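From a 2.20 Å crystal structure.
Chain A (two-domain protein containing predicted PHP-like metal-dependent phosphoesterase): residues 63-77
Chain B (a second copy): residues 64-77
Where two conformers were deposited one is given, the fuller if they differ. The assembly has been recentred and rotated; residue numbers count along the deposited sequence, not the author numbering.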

# COMPACT_ATOMS: atom_id res chain seq x y z
N LYS A 63 -18.90 5.21 31.75
CA LYS A 63 -20.24 5.69 32.15
C LYS A 63 -20.35 6.95 32.97
O LYS A 63 -21.44 7.53 33.10
CB LYS A 63 -21.05 4.58 32.84
CG LYS A 63 -20.56 4.10 34.13
CD LYS A 63 -21.66 3.20 34.64
CE LYS A 63 -21.20 2.29 35.73
NZ LYS A 63 -22.36 1.47 36.23
N GLN A 64 -19.24 7.45 33.47
CA GLN A 64 -19.31 8.64 34.30
C GLN A 64 -19.48 9.82 33.38
O GLN A 64 -20.01 10.83 33.76
CB GLN A 64 -18.06 8.84 35.13
CG GLN A 64 -18.23 9.95 36.11
CD GLN A 64 -19.11 9.54 37.28
OE1 GLN A 64 -18.69 8.76 38.11
NE2 GLN A 64 -20.32 10.10 37.36
N ASP A 65 -18.99 9.62 32.17
CA ASP A 65 -19.04 10.63 31.09
C ASP A 65 -20.13 10.30 30.09
O ASP A 65 -20.80 11.19 29.62
CB ASP A 65 -17.72 10.70 30.31
CG ASP A 65 -16.56 11.17 31.15
OD1 ASP A 65 -16.65 12.29 31.72
OD2 ASP A 65 -15.56 10.43 31.22
N VAL A 66 -20.28 9.01 29.78
CA VAL A 66 -21.26 8.51 28.76
C VAL A 66 -22.38 7.93 29.57
O VAL A 66 -22.43 6.74 29.89
CB VAL A 66 -20.59 7.52 27.77
CG1 VAL A 66 -21.52 7.23 26.63
CG2 VAL A 66 -19.25 8.12 27.25
N VAL A 67 -23.32 8.81 29.82
CA VAL A 67 -24.34 8.60 30.83
C VAL A 67 -25.61 7.86 30.43
O VAL A 67 -26.41 7.47 31.29
CB VAL A 67 -24.75 9.98 31.38
CG1 VAL A 67 -25.99 9.86 32.21
CG2 VAL A 67 -23.59 10.58 32.14
N SER A 68 -25.76 7.67 29.14
CA SER A 68 -26.97 7.04 28.56
C SER A 68 -27.19 5.57 28.90
O SER A 68 -26.31 4.91 29.41
CB SER A 68 -26.88 7.15 27.06
OG SER A 68 -26.54 8.47 26.67
N ASP A 69 -28.37 5.09 28.55
CA ASP A 69 -28.76 3.67 28.77
C ASP A 69 -28.20 2.68 27.73
O ASP A 69 -27.35 3.00 26.90
CB ASP A 69 -30.28 3.45 28.96
CG ASP A 69 -31.08 3.67 27.69
OD1 ASP A 69 -30.55 3.64 26.56
OD2 ASP A 69 -32.30 3.86 27.85
N HIS A 70 -28.72 1.46 27.80
CA HIS A 70 -28.15 0.33 27.06
C HIS A 70 -28.62 0.29 25.61
O HIS A 70 -28.10 -0.45 24.78
CB HIS A 70 -28.49 -1.01 27.74
CG HIS A 70 -27.96 -1.15 29.14
ND1 HIS A 70 -26.65 -1.45 29.43
CD2 HIS A 70 -28.58 -1.01 30.34
CE1 HIS A 70 -26.48 -1.49 30.74
NE2 HIS A 70 -27.64 -1.23 31.31
N ASN A 71 -29.61 1.10 25.33
CA ASN A 71 -30.26 1.16 24.00
C ASN A 71 -29.74 2.32 23.18
O ASN A 71 -29.99 2.44 22.00
CB ASN A 71 -31.77 1.38 24.13
CG ASN A 71 -32.48 0.22 24.80
OD1 ASN A 71 -32.19 -0.93 24.50
ND2 ASN A 71 -33.42 0.52 25.72
N ARG A 72 -29.04 3.21 23.84
CA ARG A 72 -28.64 4.46 23.20
C ARG A 72 -27.69 4.35 21.97
O ARG A 72 -27.90 5.01 20.97
CB ARG A 72 -28.10 5.40 24.25
CG ARG A 72 -27.77 6.75 23.71
CD ARG A 72 -29.02 7.45 23.22
NE ARG A 72 -28.71 8.85 22.95
CZ ARG A 72 -29.41 9.63 22.14
NH1 ARG A 72 -30.45 9.14 21.52
NH2 ARG A 72 -29.06 10.89 21.93
N SER A 73 -26.66 3.51 22.00
CA SER A 73 -25.73 3.52 20.86
C SER A 73 -26.47 3.04 19.61
O SER A 73 -26.29 3.58 18.53
CB SER A 73 -24.47 2.71 21.14
OG SER A 73 -24.75 1.36 21.34
N PHE A 74 -27.35 2.07 19.81
CA PHE A 74 -28.15 1.51 18.71
C PHE A 74 -29.00 2.58 18.14
O PHE A 74 -29.10 2.76 16.95
CB PHE A 74 -29.06 0.40 19.20
CG PHE A 74 -30.16 0.02 18.23
CD1 PHE A 74 -31.43 0.60 18.31
CD2 PHE A 74 -29.94 -0.96 17.25
CE1 PHE A 74 -32.46 0.23 17.45
CE2 PHE A 74 -30.94 -1.35 16.42
CZ PHE A 74 -32.23 -0.74 16.50
N ASP A 75 -29.59 3.32 19.04
CA ASP A 75 -30.53 4.39 18.71
C ASP A 75 -29.88 5.44 17.84
O ASP A 75 -30.47 5.97 16.91
CB ASP A 75 -31.05 5.08 20.01
CG ASP A 75 -32.11 4.26 20.76
OD1 ASP A 75 -32.68 3.33 20.13
OD2 ASP A 75 -32.39 4.58 21.96
N LEU A 76 -28.64 5.74 18.19
CA LEU A 76 -27.83 6.79 17.54
C LEU A 76 -27.36 6.40 16.15
O LEU A 76 -26.92 7.23 15.36
CB LEU A 76 -26.58 7.12 18.40
CG LEU A 76 -26.76 7.94 19.66
CD1 LEU A 76 -25.52 7.89 20.51
CD2 LEU A 76 -27.06 9.36 19.23
N CYS A 77 -27.52 5.14 15.82
CA CYS A 77 -27.03 4.62 14.52
C CYS A 77 -28.09 4.34 13.47
O CYS A 77 -27.78 4.06 12.32
CB CYS A 77 -26.36 3.28 14.76
SG CYS A 77 -24.81 3.33 15.59
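Chain B (64-77) QDVVSDHNRSFDLC

Two copies of the same loop-and-helix segment meet in a near-symmetric, polar contact, in which a single antiparallel backbone bridge at Val A66 and Val B66 is flanked by two reciprocal aspartate-arginine salt bridges. Chain B begins as an irregular loop, with Asp B65 at phi/psi -107/-40, then extends through Val B66 (-110/100), Val B67 (-104/109) and Ser B68 before turning into the helix that starts at Arg B72. Its direction opposes that of chain A: the CA atoms of Val A66 and Val B66 lie 4.7 Å apart, and the CA of Val B67 comes to 5.2 Å from the CA of Asp A65.

Two backbone hydrogen bonds hold the bridge, Val B67 N to Asp A65 O at 2.8 Å and Val A67 N to Asp B65 O at 2.9 Å. The same carbonyls also receive CA-H...O contacts, Val B66 CA to Asp A65 O at 3.1 Å and Val A66 CA to Asp B65 O at 3.3 Å. This tight pairing leaves Asp A65 O and Asp B65 O 3.1 Å apart, two acceptors with no hydrogen bond between them.

Asp B65, chi1 m, points sideways at CB, but its carboxylate comes nearer to chain A and meets the edge of the Arg A72 guanidinium. Arg A72 NE donates to Asp B65 OD1 at 3.0 Å and Arg A72 NH2 to Asp B65 OD2 at 3.1 Å, a two-pronged salt bridge. In the reciprocal pair, Arg B72 NE reaches Asp A65 OD1 and Arg B72 NH2 reaches Asp A65 OD2, both at 2.9 Å. Each arginine, in the same t, p, t rotamer through chi3, thus ties its own helix to the loop of the other copy.

The symmetry fails at Ser A68 and Ser B68. Ser A68 OG (chi1 m) donates a very short 2.4 Å hydrogen bond to Asp B65 OD1, whereas Ser B68 (chi1 p) turns its hydroxyl to its own chain, Ser B68 OG donating to Asp B69 O at 2.8 Å. The backbone differs just before it: Val A67 has psi -11, Val B67 psi 109. Even so, the two valines touch, CG2 of Val A67 lying 4.1 Å from CG2 of Val B67.

Asp B69 to Asn B71 stand clear of chain A. Asp B69 OD1 caps the coming turn by accepting from Asn B71 N at 3.0 Å, and the helix brings back Arg B72 and then Leu B76, whose CD1 lies 4.0 Å from Asp A65 OD2. Altogether 494 Å² is buried, counting both sides.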

# COMPACT_ATOMS: atom_id res chain seq x y z
N GLN B 64 -26.03 15.62 25.39
CA GLN B 64 -27.09 14.87 26.10
C GLN B 64 -26.51 13.56 26.63
O GLN B 64 -26.96 13.00 27.61
CB GLN B 64 -28.27 14.56 25.17
N ASP B 65 -25.45 13.10 25.96
CA ASP B 65 -24.86 11.78 26.23
C ASP B 65 -23.54 11.78 26.95
O ASP B 65 -23.27 10.96 27.83
CB ASP B 65 -24.66 11.07 24.88
CG ASP B 65 -25.97 10.76 24.21
OD1 ASP B 65 -26.77 10.05 24.85
OD2 ASP B 65 -26.18 11.19 23.04
N VAL B 66 -22.73 12.74 26.55
CA VAL B 66 -21.37 12.89 27.06
C VAL B 66 -21.42 14.13 27.90
O VAL B 66 -21.44 15.27 27.39
CB VAL B 66 -20.32 13.01 25.92
CG1 VAL B 66 -18.93 13.00 26.47
CG2 VAL B 66 -20.46 11.86 24.95
N VAL B 67 -21.51 13.89 29.19
CA VAL B 67 -21.73 14.94 30.20
C VAL B 67 -20.47 15.31 31.00
O VAL B 67 -19.98 14.57 31.85
CB VAL B 67 -22.92 14.55 31.12
CG1 VAL B 67 -23.27 15.70 32.05
CG2 VAL B 67 -24.11 14.21 30.28
N SER B 68 -19.98 16.51 30.69
CA SER B 68 -18.77 17.04 31.31
C SER B 68 -18.62 18.52 31.10
O SER B 68 -19.41 19.20 30.41
CB SER B 68 -17.53 16.42 30.69
OG SER B 68 -17.19 17.09 29.47
N ASP B 69 -17.57 19.04 31.70
CA ASP B 69 -17.23 20.43 31.46
C ASP B 69 -16.17 20.50 30.36
O ASP B 69 -15.88 19.51 29.63
CB ASP B 69 -16.80 21.19 32.74
CG ASP B 69 -15.49 20.66 33.35
OD1 ASP B 69 -14.72 19.97 32.66
OD2 ASP B 69 -15.23 20.99 34.53
N HIS B 70 -15.60 21.68 30.24
CA HIS B 70 -14.71 21.95 29.13
C HIS B 70 -13.27 21.51 29.33
O HIS B 70 -12.47 21.57 28.40
CB HIS B 70 -14.72 23.44 28.80
CG HIS B 70 -16.08 23.95 28.44
ND1 HIS B 70 -16.65 23.75 27.20
CD2 HIS B 70 -16.97 24.65 29.16
CE1 HIS B 70 -17.84 24.32 27.18
NE2 HIS B 70 -18.06 24.88 28.36
N ASN B 71 -12.96 21.02 30.51
CA ASN B 71 -11.58 20.62 30.78
C ASN B 71 -11.45 19.10 30.71
O ASN B 71 -10.38 18.54 30.70
CB ASN B 71 -11.15 21.11 32.16
CG ASN B 71 -11.14 22.61 32.27
OD1 ASN B 71 -10.53 23.29 31.45
ND2 ASN B 71 -11.77 23.14 33.33
N ARG B 72 -12.60 18.45 30.62
CA ARG B 72 -12.61 16.97 30.74
C ARG B 72 -11.82 16.15 29.65
O ARG B 72 -11.18 15.14 29.98
CB ARG B 72 -14.06 16.51 30.84
CG ARG B 72 -14.26 15.02 31.07
CD ARG B 72 -13.69 14.55 32.34
NE ARG B 72 -14.04 13.14 32.54
CZ ARG B 72 -13.44 12.31 33.38
NH1 ARG B 72 -12.42 12.73 34.10
NH2 ARG B 72 -13.84 11.04 33.45
N SER B 73 -11.85 16.51 28.37
CA SER B 73 -11.14 15.65 27.41
C SER B 73 -9.62 15.74 27.66
O SER B 73 -8.91 14.76 27.59
CB SER B 73 -11.53 15.96 25.97
OG SER B 73 -11.33 17.30 25.68
N PHE B 74 -9.17 16.90 28.07
CA PHE B 74 -7.76 17.10 28.43
C PHE B 74 -7.42 16.21 29.62
O PHE B 74 -6.43 15.53 29.67
CB PHE B 74 -7.51 18.58 28.77
CG PHE B 74 -6.16 18.86 29.40
CD1 PHE B 74 -5.05 19.16 28.61
CD2 PHE B 74 -6.03 18.92 30.77
CE1 PHE B 74 -3.85 19.43 29.17
CE2 PHE B 74 -4.84 19.20 31.34
CZ PHE B 74 -3.72 19.44 30.53
N ASP B 75 -8.29 16.21 30.59
CA ASP B 75 -8.04 15.44 31.80
C ASP B 75 -7.86 13.98 31.45
O ASP B 75 -7.00 13.28 32.00
CB ASP B 75 -9.20 15.60 32.80
CG ASP B 75 -9.24 16.97 33.50
OD1 ASP B 75 -8.34 17.84 33.30
OD2 ASP B 75 -10.21 17.18 34.27
N LEU B 76 -8.66 13.51 30.52
CA LEU B 76 -8.65 12.07 30.15
C LEU B 76 -7.42 11.62 29.37
O LEU B 76 -7.10 10.44 29.29
CB LEU B 76 -9.89 11.74 29.31
CG LEU B 76 -11.20 11.71 30.08
CD1 LEU B 76 -12.40 11.73 29.17
CD2 LEU B 76 -11.21 10.44 31.00
N CYS B 77 -6.74 12.58 28.78
CA CYS B 77 -5.58 12.28 27.94
C CYS B 77 -4.26 12.28 28.66
O CYS B 77 -3.27 11.78 28.16
CB CYS B 77 -5.45 13.36 26.83
SG CYS B 77 -6.69 13.21 25.60